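Local coordinates for protein seryl-tRNA synthetase (Pyrococcus horikoshii, PDB 2DQ0) that probably charges tRNA(Ser), and also tRNA(Sec), with L-serine at the expense of ATP, as a homodimeric class II aminoacyl-tRNA synthetase with a coiled-coil tRNA-binding arm, at residues Phe128-Ala132 with Phe331-Pro337; Ala262-Gly268 with Leu385-Asp391; Arg312-Ser316 with Arg398-Leu403; Ala327-Phe331 with Ser405-Ala409. The contacts are given in a common frame with arbitrary orientation. Residues are numbered along the deposited sequence.

Overall arrangement
The four contacts sample the class II catalytic core from ligand pocket to periphery. Contact 4 is buried and almost purely apolar; no hydrogen bond crosses between its segments, and T406 instead bonds the seryl-adenylate analogue. Contact 1, partly buried, lies about 12 Å away centre to centre; the two share F331 of helix 316-333, and L334 CD2 meets I408 CD1 at 4.0 Å. Contacts 2 and 3, partly buried, sit at the other end of the same sheet and are far more polar: a parallel strand ladder in one, a salt bridge and a serine-histidine pair in the other. D391 OD2 joins them to R312 NH2 at 2.6 Å. Strand 398-406 runs from contact 3 into contact 4.

Contact 1 (Phe128-Ala132 with Phe331-Pro337); sequences FWGKA and FQELEIP
A Schellman motif ends helix 316-333, and the chain leaving it runs along the edge of an indole from strand 124-129, which joins the class II core sheet beside strand 338-342. Residues 331-333 are helical; E335 takes positive phi (56/50), with E335 N bonded to Q332 O and I336 N to F331 O, both 2.8 Å. Opposite, F128 and W129 are extended and G130 turns out at 92/173; the closest CA pair is G130-P337, 4.2 Å. W129 (chi1 t, chi2 89°) points toward the helix end. Q332 (m, t) lays CG over the five-membered ring of W129, a CH-pi contact 3.5 Å from the centroid, while OE1 is held by Y338. At the indole edge, W129 CZ3 is 3.6 Å from I336 O. At G130 a beta carbon would clash with P337 CB and with the preceding carbonyl, so glycine lets the proline close in. P337, C-gamma endo, places CG 4.5 Å from A132 CB, and its CA makes a CA-H...O contact with W129 O at 3.2 Å.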
# COMPACT_ATOMS: atom_id res chain seq x y z
N PHE A 128 16.41 17.56 -25.98
CA PHE A 128 15.59 16.58 -26.67
C PHE A 128 16.43 15.37 -27.01
O PHE A 128 17.62 15.51 -27.28
CB PHE A 128 15.03 17.15 -27.97
CG PHE A 128 14.20 18.37 -27.78
CD1 PHE A 128 14.80 19.62 -27.73
CD2 PHE A 128 12.81 18.28 -27.71
CE1 PHE A 128 14.04 20.77 -27.60
CE2 PHE A 128 12.03 19.41 -27.58
CZ PHE A 128 12.64 20.67 -27.53
N TRP A 129 15.82 14.19 -27.03
CA TRP A 129 16.57 12.98 -27.35
C TRP A 129 15.70 11.99 -28.12
O TRP A 129 14.50 11.89 -27.86
CB TRP A 129 17.06 12.35 -26.03
CG TRP A 129 17.90 11.12 -26.24
CD1 TRP A 129 19.26 11.07 -26.43
CD2 TRP A 129 17.42 9.79 -26.47
NE1 TRP A 129 19.64 9.79 -26.77
CE2 TRP A 129 18.54 8.99 -26.81
CE3 TRP A 129 16.15 9.20 -26.44
CZ2 TRP A 129 18.42 7.63 -27.11
CZ3 TRP A 129 16.03 7.84 -26.74
CH2 TRP A 129 17.16 7.08 -27.07
N GLY A 130 16.29 11.26 -29.06
CA GLY A 130 15.55 10.23 -29.80
C GLY A 130 14.85 10.54 -31.11
O GLY A 130 14.77 11.70 -31.53
N LYS A 131 14.34 9.50 -31.76
CA LYS A 131 13.63 9.63 -33.04
C LYS A 131 12.17 9.25 -32.88
O LYS A 131 11.80 8.07 -32.90
CB LYS A 131 14.27 8.75 -34.10
CG LYS A 131 13.54 8.75 -35.44
CD LYS A 131 14.35 7.98 -36.47
CE LYS A 131 13.73 8.01 -37.85
NZ LYS A 131 14.52 7.18 -38.82
N ALA A 132 11.34 10.27 -32.72
CA ALA A 132 9.91 10.11 -32.53
C ALA A 132 9.18 9.58 -33.73
O ALA A 132 9.46 9.93 -34.88
CB ALA A 132 9.30 11.44 -32.11
N PHE A 331 15.62 6.06 -19.74
CA PHE A 331 14.72 6.14 -20.87
C PHE A 331 15.43 6.03 -22.21
O PHE A 331 14.84 5.57 -23.19
CB PHE A 331 13.86 7.39 -20.76
CG PHE A 331 12.79 7.25 -19.72
CD1 PHE A 331 11.50 6.79 -20.07
CD2 PHE A 331 13.09 7.49 -18.35
CE1 PHE A 331 10.53 6.56 -19.09
CE2 PHE A 331 12.13 7.26 -17.36
CZ PHE A 331 10.84 6.79 -17.72
N GLN A 332 16.70 6.41 -22.26
CA GLN A 332 17.44 6.24 -23.51
C GLN A 332 17.65 4.73 -23.72
O GLN A 332 17.44 4.23 -24.84
CB GLN A 332 18.77 6.98 -23.47
CG GLN A 332 18.59 8.48 -23.45
CD GLN A 332 19.90 9.22 -23.29
OE1 GLN A 332 19.92 10.44 -23.12
NE2 GLN A 332 21.00 8.49 -23.34
N GLU A 333 18.03 3.99 -22.68
CA GLU A 333 18.21 2.54 -22.84
C GLU A 333 16.87 1.88 -23.21
O GLU A 333 16.82 0.91 -23.97
CB GLU A 333 18.79 1.92 -21.57
CG GLU A 333 20.17 2.49 -21.19
CD GLU A 333 21.05 1.52 -20.39
OE1 GLU A 333 21.20 1.71 -19.16
OE2 GLU A 333 21.59 0.58 -21.01
N LEU A 334 15.79 2.43 -22.67
CA LEU A 334 14.44 1.95 -22.93
C LEU A 334 14.00 2.39 -24.33
O LEU A 334 12.90 2.08 -24.78
CB LEU A 334 13.49 2.51 -21.87
CG LEU A 334 12.96 1.57 -20.79
CD1 LEU A 334 13.78 0.33 -20.73
CD2 LEU A 334 12.92 2.27 -19.46
N GLU A 335 14.89 3.14 -25.00
CA GLU A 335 14.65 3.64 -26.35
C GLU A 335 13.36 4.46 -26.42
O GLU A 335 12.51 4.25 -27.30
CB GLU A 335 14.57 2.48 -27.35
CG GLU A 335 15.77 1.53 -27.36
CD GLU A 335 15.55 0.30 -28.25
OE1 GLU A 335 16.10 -0.79 -27.95
OE2 GLU A 335 14.83 0.43 -29.27
N ILE A 336 13.22 5.41 -25.50
CA ILE A 336 12.03 6.25 -25.47
C ILE A 336 12.38 7.71 -25.76
O ILE A 336 13.01 8.38 -24.94
CB ILE A 336 11.29 6.18 -24.10
CG1 ILE A 336 10.90 4.72 -23.80
CG2 ILE A 336 10.03 7.04 -24.16
CD1 ILE A 336 9.86 4.12 -24.77
N PRO A 337 11.97 8.21 -26.93
CA PRO A 337 12.29 9.60 -27.24
C PRO A 337 11.59 10.53 -26.24
O PRO A 337 10.50 10.25 -25.77
CB PRO A 337 11.83 9.75 -28.70
CG PRO A 337 10.66 8.79 -28.77
CD PRO A 337 11.11 7.59 -27.95

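Contact 2 (Ala262-Gly268 with Leu385-Asp391); sequences ANEILDG and LNIRFRD
Two parallel strands, 264-267 and 387-390, run in register at the margin of the mixed sheet of the class II catalytic core, where 387-390 in turn pairs with 398-406; their axes approach to 4.0 Å, with directions 38° apart. Bridges pair E264 with I387, I265 with R388, L266 with F389 and D267 with R390. In the ladder, R388 N donates to E264 O (3.0 Å), L266 N to R388 O (2.6 Å), R390 N to L266 O (3.0 Å) and G268 N to R390 O (3.1 Å). Before the strands, N263 (62/48) and N386 (56/59) have positive phi. N263 N donates to L385 O (2.8 Å), E264 N weakly to N386 O (3.3 Å), and N263 ND2 (chi1 m) to N386 OD1 (chi1 t) at 3.3 Å. On one face L266 CB packs on F389 CB (3.9 Å) and L266 CD1 on I387 CG2 (4.3 Å); on the other, I265 lies beside R388 and R390, with CG2 3.8 Å from R390 CD. G268 CA is 3.2 Å from D391 OD2, where a beta carbon would clash; that carboxylate is salt-bridged to R312. E264 OE1 is bound by H261 and by R176 of the second subunit, and A262 O accepts from K179 of that subunit. Alternate residues of strand 264-267 thus spend their backbone polarity on the ladder, while A262 O and the E264 carboxylate tie the sheet to the dimer partner.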
# COMPACT_ATOMS: atom_id res chain seq x y z
N ALA A 262 14.94 12.19 9.98
CA ALA A 262 14.34 13.32 10.68
C ALA A 262 14.97 13.40 12.07
O ALA A 262 15.20 12.38 12.70
CB ALA A 262 12.82 13.12 10.82
N ASN A 263 15.26 14.62 12.52
CA ASN A 263 15.86 14.89 13.82
C ASN A 263 17.25 14.26 14.00
O ASN A 263 17.52 13.60 14.99
CB ASN A 263 14.93 14.41 14.95
CG ASN A 263 13.65 15.22 15.03
OD1 ASN A 263 12.57 14.67 15.29
ND2 ASN A 263 13.75 16.53 14.82
N GLU A 264 18.12 14.46 13.03
CA GLU A 264 19.47 13.93 13.14
C GLU A 264 20.44 15.01 12.76
O GLU A 264 20.10 15.96 12.04
CB GLU A 264 19.71 12.74 12.18
CG GLU A 264 18.86 11.50 12.43
CD GLU A 264 19.30 10.32 11.58
OE1 GLU A 264 18.52 9.35 11.44
OE2 GLU A 264 20.44 10.34 11.05
N ILE A 265 21.65 14.89 13.28
CA ILE A 265 22.71 15.80 12.91
C ILE A 265 23.61 14.79 12.25
O ILE A 265 24.18 13.93 12.91
CB ILE A 265 23.41 16.41 14.12
CG1 ILE A 265 22.45 17.37 14.82
CG2 ILE A 265 24.69 17.11 13.67
CD1 ILE A 265 22.97 17.92 16.13
N LEU A 266 23.67 14.84 10.93
CA LEU A 266 24.48 13.89 10.20
C LEU A 266 25.95 14.24 10.34
O LEU A 266 26.30 15.37 10.70
CB LEU A 266 24.08 13.89 8.72
CG LEU A 266 22.66 13.40 8.41
CD1 LEU A 266 22.37 13.65 6.94
CD2 LEU A 266 22.52 11.90 8.75
N ASP A 267 26.80 13.26 10.08
CA ASP A 267 28.24 13.45 10.12
C ASP A 267 28.59 13.78 8.67
O ASP A 267 28.38 12.97 7.77
CB ASP A 267 28.93 12.16 10.57
CG ASP A 267 30.42 12.35 10.82
OD1 ASP A 267 31.14 12.74 9.87
OD2 ASP A 267 30.87 12.09 11.96
N GLY A 268 29.11 14.99 8.44
CA GLY A 268 29.46 15.41 7.09
C GLY A 268 30.36 14.49 6.29
O GLY A 268 30.39 14.55 5.04
N LEU A 385 11.98 18.79 8.84
CA LEU A 385 12.27 17.53 9.50
C LEU A 385 13.47 17.60 10.44
O LEU A 385 13.85 16.60 11.05
CB LEU A 385 12.49 16.46 8.44
CG LEU A 385 11.26 16.29 7.56
CD1 LEU A 385 11.55 15.36 6.38
CD2 LEU A 385 10.12 15.77 8.43
N ASN A 386 14.06 18.79 10.56
CA ASN A 386 15.24 19.01 11.40
C ASN A 386 16.38 18.09 11.01
O ASN A 386 16.86 17.30 11.82
CB ASN A 386 14.89 18.81 12.88
CG ASN A 386 16.09 19.07 13.80
OD1 ASN A 386 15.98 18.90 15.01
ND2 ASN A 386 17.23 19.47 13.22
N ILE A 387 16.81 18.18 9.77
CA ILE A 387 17.90 17.35 9.29
C ILE A 387 19.10 18.24 9.04
O ILE A 387 19.19 18.93 8.03
CB ILE A 387 17.51 16.63 8.01
CG1 ILE A 387 16.31 15.72 8.29
CG2 ILE A 387 18.67 15.81 7.49
CD1 ILE A 387 15.85 14.97 7.08
N ARG A 388 20.03 18.20 9.99
CA ARG A 388 21.24 18.99 9.91
C ARG A 388 22.45 18.08 9.86
O ARG A 388 22.33 16.85 9.92
CB ARG A 388 21.34 19.90 11.13
CG ARG A 388 20.18 20.87 11.25
CD ARG A 388 20.29 21.69 12.49
NE ARG A 388 20.18 20.87 13.68
CZ ARG A 388 20.31 21.34 14.92
NH1 ARG A 388 20.18 20.52 15.96
NH2 ARG A 388 20.57 22.63 15.12
N PHE A 389 23.61 18.70 9.74
CA PHE A 389 24.87 17.97 9.70
C PHE A 389 25.96 18.88 10.24
O PHE A 389 25.81 20.10 10.23
CB PHE A 389 25.20 17.57 8.26
CG PHE A 389 25.67 18.71 7.42
CD1 PHE A 389 24.84 19.79 7.16
CD2 PHE A 389 26.96 18.72 6.90
CE1 PHE A 389 25.27 20.87 6.40
CE2 PHE A 389 27.42 19.79 6.13
CZ PHE A 389 26.57 20.87 5.88
N ARG A 390 27.04 18.27 10.72
CA ARG A 390 28.18 19.02 11.24
C ARG A 390 29.43 18.33 10.69
O ARG A 390 29.49 17.10 10.64
CB ARG A 390 28.17 19.03 12.78
CG ARG A 390 28.90 17.88 13.47
CD ARG A 390 28.31 17.57 14.84
NE ARG A 390 28.05 18.78 15.62
CZ ARG A 390 27.28 18.82 16.71
NH1 ARG A 390 27.10 19.96 17.37
NH2 ARG A 390 26.69 17.71 17.14
N ASP A 391 30.40 19.11 10.23
CA ASP A 391 31.62 18.54 9.67
C ASP A 391 32.68 18.25 10.73
O ASP A 391 33.49 17.34 10.58
CB ASP A 391 32.19 19.49 8.62
CG ASP A 391 31.88 19.05 7.22
OD1 ASP A 391 31.99 19.88 6.30
OD2 ASP A 391 31.52 17.87 7.04

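Contact 3 (Arg312-Ser316 with Arg398-Leu403); sequences RPEES and RYVHTL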
# COMPACT_ATOMS: atom_id res chain seq x y z
N ARG A 312 25.54 18.37 0.71
CA ARG A 312 25.97 19.61 1.33
C ARG A 312 25.32 20.68 0.47
O ARG A 312 25.22 20.52 -0.75
CB ARG A 312 27.49 19.76 1.23
CG ARG A 312 28.26 18.59 1.75
CD ARG A 312 29.73 18.64 1.35
NE ARG A 312 30.52 17.92 2.35
CZ ARG A 312 30.76 18.38 3.57
NH1 ARG A 312 30.30 19.58 3.94
NH2 ARG A 312 31.42 17.63 4.45
N PRO A 313 24.86 21.77 1.07
CA PRO A 313 24.24 22.83 0.28
C PRO A 313 25.07 23.20 -0.96
O PRO A 313 24.52 23.49 -2.03
CB PRO A 313 24.13 23.97 1.29
CG PRO A 313 23.79 23.22 2.56
CD PRO A 313 24.75 22.04 2.52
N GLU A 314 26.39 23.17 -0.80
CA GLU A 314 27.33 23.51 -1.86
C GLU A 314 27.45 22.45 -2.96
O GLU A 314 28.10 22.67 -3.99
CB GLU A 314 28.72 23.79 -1.25
CG GLU A 314 28.70 24.64 0.04
CD GLU A 314 28.33 23.83 1.30
OE1 GLU A 314 27.93 24.44 2.33
OE2 GLU A 314 28.47 22.58 1.27
N GLU A 315 26.81 21.30 -2.76
CA GLU A 315 26.85 20.20 -3.73
C GLU A 315 25.48 19.86 -4.39
O GLU A 315 25.41 19.11 -5.38
CB GLU A 315 27.37 18.94 -3.04
CG GLU A 315 28.80 19.00 -2.55
CD GLU A 315 29.78 19.16 -3.69
OE1 GLU A 315 29.56 18.54 -4.75
OE2 GLU A 315 30.77 19.90 -3.53
N SER A 316 24.40 20.43 -3.85
CA SER A 316 23.06 20.11 -4.30
C SER A 316 22.74 20.38 -5.76
O SER A 316 22.17 19.52 -6.45
CB SER A 316 22.02 20.78 -3.39
OG SER A 316 22.03 22.18 -3.53
N ARG A 398 24.46 22.65 10.45
CA ARG A 398 23.75 23.34 9.39
C ARG A 398 22.80 22.38 8.66
O ARG A 398 23.04 21.16 8.61
CB ARG A 398 24.73 23.93 8.37
CG ARG A 398 25.71 24.92 8.94
CD ARG A 398 26.60 25.47 7.83
NE ARG A 398 27.44 24.44 7.23
CZ ARG A 398 27.64 24.29 5.91
NH1 ARG A 398 28.43 23.32 5.47
NH2 ARG A 398 27.03 25.09 5.03
N TYR A 399 21.72 22.92 8.11
CA TYR A 399 20.74 22.13 7.38
C TYR A 399 21.33 21.55 6.11
O TYR A 399 22.16 22.16 5.44
CB TYR A 399 19.49 22.97 7.07
CG TYR A 399 18.68 23.26 8.31
CD1 TYR A 399 17.96 22.25 8.94
CD2 TYR A 399 18.65 24.54 8.87
CE1 TYR A 399 17.23 22.50 10.10
CE2 TYR A 399 17.93 24.80 10.03
CZ TYR A 399 17.21 23.78 10.63
OH TYR A 399 16.43 24.04 11.73
N VAL A 400 20.92 20.34 5.80
CA VAL A 400 21.40 19.65 4.61
C VAL A 400 20.49 20.05 3.45
O VAL A 400 19.51 20.80 3.61
CB VAL A 400 21.28 18.13 4.82
CG1 VAL A 400 21.87 17.72 6.20
CG2 VAL A 400 19.80 17.72 4.77
N HIS A 401 20.84 19.61 2.26
CA HIS A 401 19.97 19.89 1.13
C HIS A 401 19.42 18.54 0.71
O HIS A 401 20.11 17.52 0.81
CB HIS A 401 20.73 20.54 -0.03
CG HIS A 401 20.78 22.03 0.05
ND1 HIS A 401 21.15 22.82 -1.01
CD2 HIS A 401 20.46 22.88 1.06
CE1 HIS A 401 21.06 24.09 -0.66
NE2 HIS A 401 20.65 24.16 0.60
N THR A 402 18.16 18.50 0.30
CA THR A 402 17.58 17.24 -0.13
C THR A 402 17.16 17.35 -1.57
O THR A 402 16.76 18.41 -2.05
CB THR A 402 16.34 16.85 0.72
OG1 THR A 402 15.30 17.82 0.56
CG2 THR A 402 16.70 16.75 2.18
N LEU A 403 17.27 16.23 -2.27
CA LEU A 403 16.85 16.17 -3.65
C LEU A 403 16.14 14.84 -3.91
O LEU A 403 16.32 13.87 -3.17
CB LEU A 403 18.05 16.30 -4.60
CG LEU A 403 18.71 17.67 -4.64
CD1 LEU A 403 19.76 17.78 -3.53
CD2 LEU A 403 19.37 17.85 -5.99
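Residues 312-316 turn sharply between strand 301-311 and helix 316-333, with E315 N bonded to R312 O at 2.7 Å, and lie across the extended segment 398-403; the nearest CA pairs are P313-H401 (5.3 Å) and R312-V400 (5.6 Å). P313 sits on the H401 ring, its CA 3.5 Å from the ring centroid and 15° off the normal, a CH-pi contact. At the edge of the same imidazole, S316 OG and H401 ND1 share a hydrogen bond of 2.7 Å in which either may be donor. S316 also meets L403, CB to CD1 at 3.8 Å. Further out, R398 NH2 forms a salt bridge with E314 OE1 (2.9 Å), supplemented by a weak bond from NH1 (3.4 Å). The R312 guanidinium comes near that of R398, NH1 to NH1 4.5 Å, but its charge is answered by D391. The arrangement is a strand-to-helix connection folded over the adjacent antiparallel strand, here in the central sheet of the class II synthetase core.

Contact 4 (Ala327-Phe331 with Ser405-Ala409); sequences AEELF and STAIA. With SSA (5'-O-(N-(L-seryl)-sulfamoyl)adenosine), chain G.
Helix 316-333 crosses the back of a strand whose far side holds the substrate analogue. Residues 327-331 are regular helix; S405 and T406 are extended, A407 turns a corner at -101/-64, and I408 resumes an extended path toward A409, the N-cap of helix 410-420. A407 and I408 both face V305 of strand 301-311, a classic beta bulge. The nearest CA pair is A327-A407, 5.0 Å.

Apolar packing joins the two segments. L330 (m, t) points at the bulge, its CD1 3.8 Å from I408 CG1 and 4.1 Å from A407 CB; F331 (chi1 m, chi2 -93°) brings CE2 to 4.4 Å from I408 CG1. F202 of helix 190-209 covers L330 and I408. Against the strand backbone, A327 CB lies 3.5 Å from T406 O, while A407 O is 3.6 Å from L330 CD1 and lies at the F331 ring edge, 3.7 Å from CE2.

No hydrogen bond crosses between the segments; on the strand, S405 OG (chi1 t) donates to T406 O at 3.2 Å. T406 OG1 (chi1 m) donates to SSA OG, the seryl hydroxyl, at 2.8 Å, and also pairs with S373 N. A409 CB approaches the ribose, 3.4 Å from SSA O4'. E306 and E254 complete the site with their own hydrogen bonds. Through T406 and A409 this bulged strand, backed by its helix, forms one wall of the seryl-adenylate pocket of a class II synthetase.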
# COMPACT_ATOMS: atom_id res chain seq x y z
N ALA A 327 17.96 9.64 -14.70
CA ALA A 327 16.65 9.24 -15.25
C ALA A 327 16.70 9.25 -16.77
O ALA A 327 16.17 8.36 -17.41
CB ALA A 327 15.56 10.15 -14.77
N GLU A 328 17.36 10.26 -17.35
CA GLU A 328 17.48 10.34 -18.82
C GLU A 328 18.13 9.09 -19.40
O GLU A 328 17.72 8.62 -20.46
CB GLU A 328 18.32 11.55 -19.25
CG GLU A 328 17.64 12.88 -19.04
CD GLU A 328 18.44 14.04 -19.57
OE1 GLU A 328 18.67 14.09 -20.80
OE2 GLU A 328 18.82 14.91 -18.75
N GLU A 329 19.14 8.55 -18.71
CA GLU A 329 19.84 7.37 -19.19
C GLU A 329 18.92 6.18 -19.28
O GLU A 329 18.98 5.42 -20.26
CB GLU A 329 21.01 7.01 -18.29
CG GLU A 329 22.28 7.79 -18.56
CD GLU A 329 23.39 7.42 -17.58
OE1 GLU A 329 23.60 6.21 -17.36
OE2 GLU A 329 24.05 8.33 -17.04
N LEU A 330 18.06 6.02 -18.28
CA LEU A 330 17.15 4.89 -18.27
C LEU A 330 16.23 4.91 -19.48
O LEU A 330 16.08 3.90 -20.17
CB LEU A 330 16.31 4.87 -17.00
CG LEU A 330 17.14 4.63 -15.74
CD1 LEU A 330 16.25 4.77 -14.53
CD2 LEU A 330 17.80 3.26 -15.81
N PHE A 331 15.62 6.06 -19.74
CA PHE A 331 14.72 6.14 -20.87
C PHE A 331 15.43 6.03 -22.21
O PHE A 331 14.84 5.57 -23.19
CB PHE A 331 13.86 7.39 -20.76
CG PHE A 331 12.79 7.25 -19.72
CD1 PHE A 331 11.50 6.79 -20.07
CD2 PHE A 331 13.09 7.49 -18.35
CE1 PHE A 331 10.53 6.56 -19.09
CE2 PHE A 331 12.13 7.26 -17.36
CZ PHE A 331 10.84 6.79 -17.72
N SER A 405 14.19 12.41 -7.33
CA SER A 405 13.93 12.29 -8.74
C SER A 405 13.43 10.91 -9.06
O SER A 405 13.88 9.90 -8.52
CB SER A 405 15.20 12.56 -9.54
OG SER A 405 14.99 12.37 -10.93
N THR A 406 12.49 10.88 -9.97
CA THR A 406 11.96 9.62 -10.42
C THR A 406 13.11 8.90 -11.11
O THR A 406 13.92 9.53 -11.78
CB THR A 406 10.87 9.84 -11.49
OG1 THR A 406 9.97 10.85 -11.05
CG2 THR A 406 10.12 8.54 -11.77
N ALA A 407 13.20 7.59 -10.92
CA ALA A 407 14.16 6.81 -11.68
C ALA A 407 13.16 6.26 -12.70
O ALA A 407 13.21 6.57 -13.87
CB ALA A 407 14.75 5.68 -10.86
N ILE A 408 12.20 5.47 -12.22
CA ILE A 408 11.15 4.96 -13.10
C ILE A 408 9.82 4.76 -12.37
O ILE A 408 9.74 4.04 -11.37
CB ILE A 408 11.48 3.61 -13.73
CG1 ILE A 408 12.58 3.76 -14.77
CG2 ILE A 408 10.22 3.02 -14.38
CD1 ILE A 408 12.96 2.42 -15.46
N ALA A 409 8.78 5.39 -12.86
CA ALA A 409 7.48 5.18 -12.27
C ALA A 409 6.94 4.22 -13.34
O ALA A 409 6.71 4.62 -14.48
CB ALA A 409 6.70 6.49 -12.22
N10 SSA G . 9.13 12.18 -5.47
CA SSA G . 8.97 12.89 -6.75
CB SSA G . 9.98 12.41 -7.77
OG SSA G . 9.69 11.10 -8.25
C9 SSA G . 7.59 12.72 -7.37
O9 SSA G . 6.77 11.94 -6.89
N8 SSA G . 7.31 13.47 -8.45
S1 SSA G . 5.90 13.33 -9.20
O1S SSA G . 4.90 13.72 -8.22
O2S SSA G . 6.03 14.07 -10.45
O5' SSA G . 5.78 11.79 -9.48
C5' SSA G . 6.79 11.14 -10.24
C4' SSA G . 6.22 10.41 -11.41
O4' SSA G . 5.32 9.37 -10.97
C3' SSA G . 5.41 11.19 -12.42
O3' SSA G . 6.28 11.91 -13.27
C2' SSA G . 4.77 10.03 -13.17
O2' SSA G . 5.64 9.32 -14.01
C1' SSA G . 4.35 9.14 -11.98
N9 SSA G . 3.05 9.49 -11.41
C8 SSA G . 2.71 10.54 -10.57
N7 SSA G . 1.45 10.56 -10.24
C5 SSA G . 0.92 9.45 -10.90
C6 SSA G . -0.40 8.91 -10.97
N6 SSA G . -1.44 9.45 -10.34
N1 SSA G . -0.59 7.78 -11.71
C2 SSA G . 0.47 7.23 -12.34
N3 SSA G . 1.76 7.65 -12.35
C4 SSA G . 1.90 8.78 -11.61